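Local coordinates for flagellar protein FliT (Bordetella bronchiseptica, PDB 3H3M) that probably acts as a flagellar export chaperone that holds the filament-cap protein FliD ready for secretion, at the interface of chains A and B. Coordinates in Å, arbitrary orientation; residue numbers count along the deposited sequence, not the author numbering. Chains: chain A/B, Flagellar protein FliT.

Contact 1: the interface of chains A and B. Residues chain A 85, 88-89, 92; chain B 34, 53-54, 88.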
# COMPACT_ATOMS: atom_id res chain seq x y z
N LEU A 85 0.73 3.30 -4.47
CA LEU A 85 0.93 1.87 -4.60
C LEU A 85 2.42 1.51 -4.84
O LEU A 85 2.93 0.58 -4.23
CB LEU A 85 0.05 1.30 -5.71
CG LEU A 85 -1.50 1.37 -5.55
CD1 LEU A 85 -2.21 0.85 -6.84
CD2 LEU A 85 -2.03 0.70 -4.27
N ASP A 88 4.21 1.78 -1.59
CA ASP A 88 3.82 0.69 -0.72
C ASP A 88 4.61 -0.55 -1.11
O ASP A 88 5.18 -1.23 -0.26
CB ASP A 88 2.31 0.46 -0.84
CG ASP A 88 1.47 1.30 0.17
OD1 ASP A 88 2.04 2.22 0.79
OD2 ASP A 88 0.25 1.00 0.38
N ALA A 89 4.68 -0.82 -2.42
CA ALA A 89 5.43 -2.00 -2.91
C ALA A 89 6.92 -1.89 -2.57
O ALA A 89 7.56 -2.86 -2.18
CB ALA A 89 5.24 -2.19 -4.38
N ARG A 92 7.81 -2.70 1.13
CA ARG A 92 7.77 -4.12 1.31
C ARG A 92 9.03 -4.77 0.71
O ARG A 92 9.60 -5.70 1.27
CB ARG A 92 6.55 -4.59 0.57
CG ARG A 92 6.06 -5.95 0.85
CD ARG A 92 4.55 -5.95 0.62
NE ARG A 92 4.29 -5.68 -0.77
CZ ARG A 92 3.25 -4.99 -1.25
NH1 ARG A 92 2.33 -4.46 -0.42
NH2 ARG A 92 3.12 -4.87 -2.58
N MSE B 34 -1.58 -11.77 0.36
CA MSE B 34 -0.37 -11.33 1.11
C MSE B 34 -0.63 -11.17 2.59
O MSE B 34 0.25 -11.49 3.40
CB MSE B 34 0.17 -10.02 0.58
CG MSE B 34 0.88 -10.18 -0.74
SE MSE B 34 1.52 -8.43 -1.42
CE MSE B 34 0.66 -8.49 -3.15
N TYR B 53 2.02 -8.02 -7.82
CA TYR B 53 1.50 -6.67 -7.48
C TYR B 53 2.13 -5.61 -8.37
O TYR B 53 1.45 -4.89 -9.05
CB TYR B 53 1.82 -6.39 -6.00
CG TYR B 53 1.36 -5.09 -5.35
CD1 TYR B 53 0.42 -5.11 -4.33
CD2 TYR B 53 1.94 -3.85 -5.69
CE1 TYR B 53 0.04 -3.92 -3.66
CE2 TYR B 53 1.57 -2.66 -5.04
CZ TYR B 53 0.62 -2.71 -4.02
OH TYR B 53 0.24 -1.57 -3.36
N VAL B 54 3.45 -5.53 -8.34
CA VAL B 54 4.20 -4.58 -9.14
C VAL B 54 3.83 -4.67 -10.62
O VAL B 54 3.54 -3.66 -11.24
CB VAL B 54 5.70 -4.81 -8.97
CG1 VAL B 54 6.40 -4.57 -10.23
CG2 VAL B 54 6.22 -3.91 -7.89
N ASP B 88 -2.01 -3.28 2.76
CA ASP B 88 -0.60 -2.90 2.78
C ASP B 88 -0.29 -2.52 4.19
O ASP B 88 0.71 -2.96 4.72
CB ASP B 88 -0.33 -1.73 1.82
CG ASP B 88 -0.44 -2.13 0.30
OD1 ASP B 88 -0.44 -3.35 -0.04
OD2 ASP B 88 -0.49 -1.22 -0.58
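B:Tyr53 reaches from helix 43-60 of one FliT copy onto helix 72-105 of the other, where the long helices of two helical export-chaperone-family subunits pack together. Its CB lies at the margin of reach of the terminal guanidinium nitrogen NH2 of A:Arg92. With CG anti to the backbone N (chi1 -178°), the ring is carried away from its own helix and under that nitrogen. CG and CD1 are the ring atoms nearest to NH2, which stands 3.1 Å above the ring centroid in a cation-pi contact. The guanidinium is turned 73° from the ring, so it presents an N-H edge rather than stacking flat. On the same side of the ring as NH2, but out past its CD2-CE2 edge, lies the methyl of A:Ala89, with CE2 3.8 Å from its CB. The same methyl is met by CG2 of B:Val54 at 4.0 Å. At the tip, the phenol OH packs on the CD2 methyl of A:Leu85, 3.3 Å away. The OH also donates within its own chain to OD2 of B:Asp88 at 2.9 Å, arriving on the syn side of the carboxylate and 18° out of its plane. That bond ties the phenol to the acid whose other oxygen, OD1, forms a salt bridge with NH1 of A:Arg92 at 3.0 Å; as a hydrogen bond it is weak. The selenium of B:Met34 covers one guanidinium face, 3.9 Å from CZ, while the arginine's own helix backs the other. OD2 of A:Asp88 is modelled 2.5 Å from OD2 of B:Asp88, too close for two bare carboxylates; a shared proton might reconcile them, but the detail is doubtful.

Contact 2: the interface of chains A and B. Residues chain A 34, 53, 57, 88; chain B 85, 89, 92.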
# COMPACT_ATOMS: atom_id res chain seq x y z
N MSE A 34 7.51 7.16 4.17
CA MSE A 34 7.69 5.79 4.66
C MSE A 34 8.80 5.12 3.90
O MSE A 34 9.62 4.42 4.49
CB MSE A 34 6.46 4.94 4.52
CG MSE A 34 5.31 5.45 5.23
SE MSE A 34 3.92 4.08 5.18
CE MSE A 34 3.57 4.03 3.22
N TYR A 53 -1.07 7.64 8.50
CA TYR A 53 -1.60 6.95 7.32
C TYR A 53 -3.05 6.55 7.50
O TYR A 53 -3.84 6.73 6.61
CB TYR A 53 -0.74 5.73 7.02
CG TYR A 53 -1.02 4.96 5.74
CD1 TYR A 53 -0.29 5.19 4.55
CD2 TYR A 53 -1.98 3.95 5.72
CE1 TYR A 53 -0.53 4.43 3.38
CE2 TYR A 53 -2.22 3.19 4.56
CZ TYR A 53 -1.49 3.44 3.40
OH TYR A 53 -1.76 2.65 2.28
N VAL A 57 -6.50 7.89 5.60
CA VAL A 57 -7.40 6.97 4.93
C VAL A 57 -8.82 7.15 5.45
O VAL A 57 -9.74 7.18 4.66
CB VAL A 57 -6.87 5.51 5.03
CG1 VAL A 57 -7.94 4.47 4.68
CG2 VAL A 57 -5.59 5.36 4.14
N ASP A 88 4.21 1.78 -1.59
CA ASP A 88 3.82 0.69 -0.72
C ASP A 88 4.61 -0.55 -1.11
O ASP A 88 5.18 -1.23 -0.26
CB ASP A 88 2.31 0.46 -0.84
CG ASP A 88 1.47 1.30 0.17
OD1 ASP A 88 2.04 2.22 0.79
OD2 ASP A 88 0.25 1.00 0.38
N LEU B 85 -5.27 -0.37 0.39
CA LEU B 85 -4.64 0.52 1.37
C LEU B 85 -4.63 -0.06 2.75
O LEU B 85 -3.59 -0.04 3.41
CB LEU B 85 -5.36 1.87 1.37
CG LEU B 85 -5.10 2.64 0.05
CD1 LEU B 85 -5.73 4.07 0.01
CD2 LEU B 85 -3.65 2.70 -0.21
N ALA B 89 -1.17 -1.75 4.84
CA ALA B 89 -0.89 -1.30 6.17
C ALA B 89 -0.93 -2.50 7.12
O ALA B 89 -0.10 -2.60 8.01
CB ALA B 89 -1.88 -0.21 6.61
N ARG B 92 2.37 -4.40 6.84
CA ARG B 92 3.44 -3.67 7.51
C ARG B 92 3.33 -3.82 9.02
O ARG B 92 4.31 -4.05 9.68
CB ARG B 92 3.35 -2.18 7.17
CG ARG B 92 3.80 -1.82 5.75
CD ARG B 92 4.05 -0.31 5.63
NE ARG B 92 2.85 0.51 5.83
CZ ARG B 92 2.00 0.90 4.88
NH1 ARG B 92 2.21 0.57 3.63
NH2 ARG B 92 0.94 1.62 5.17
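NH1 of B:Arg92 points at OD1 of A:Asp88, 3.3 Å away, in a salt bridge between the long helices of two FliT-family subunits. As a hydrogen bond it is weak, with 129° at the hydrogen, and the guanidinium and carboxylate planes are strongly twisted against each other, so charge probably matters more here than a well-aimed N-H. The arginine's other terminal nitrogen, NH2, goes to a different partner: it sits over the centre of the A:Tyr53 ring, 3.4 Å from the centroid, as a cation-pi contact. The two planes stand 77° apart, and the guanidinium comes down on the ring edge-first. Its flat sides are occupied too. Selenium of A:Met34 lies over the middle of one face, 3.7 Å from CZ, and the CE methyl of the selenomethionine reaches on toward NH1, 3.7 Å away. The opposite face rests near its rim on CA of B:Ala89, one turn back along helix 71-105. CG of B:Arg92 is anti to the carbonyl carbon (chi1 -74°), and the bend at chi3 swings the guanidinium back over that turn, between the selenomethionine and its own helix. Beneath the arginine, the tyrosine ring has its CE2 corner against the B:Ala89 methyl, 4.0 Å from CB. Its phenol OH makes at most a weak hydrogen bond to the backbone carbonyl oxygen O of B:Leu85 at 3.4 Å. Beyond it, A:Val57 adds a loose apolar flank, with CG2 4.3 Å from CD1 of B:Leu85.

Contacts 1 and 2 are near two-fold twins with the chains exchanged, differing in some flanking residues, and the centres of their C-alpha atoms lie about 10 Å apart. They share A:Asp88, which meets its own counterpart in contact 1 and the partner's arginine in contact 2, so the aspartates sit near the axis between the two arginine-tyrosine pairs. In both, the long third helix receives groups from the first and second helices of the other copy. The two arginines follow different torsions to equivalent places, so the symmetry is approximate in detail. This pairing may be a physiological dimer or may come from crystal packing.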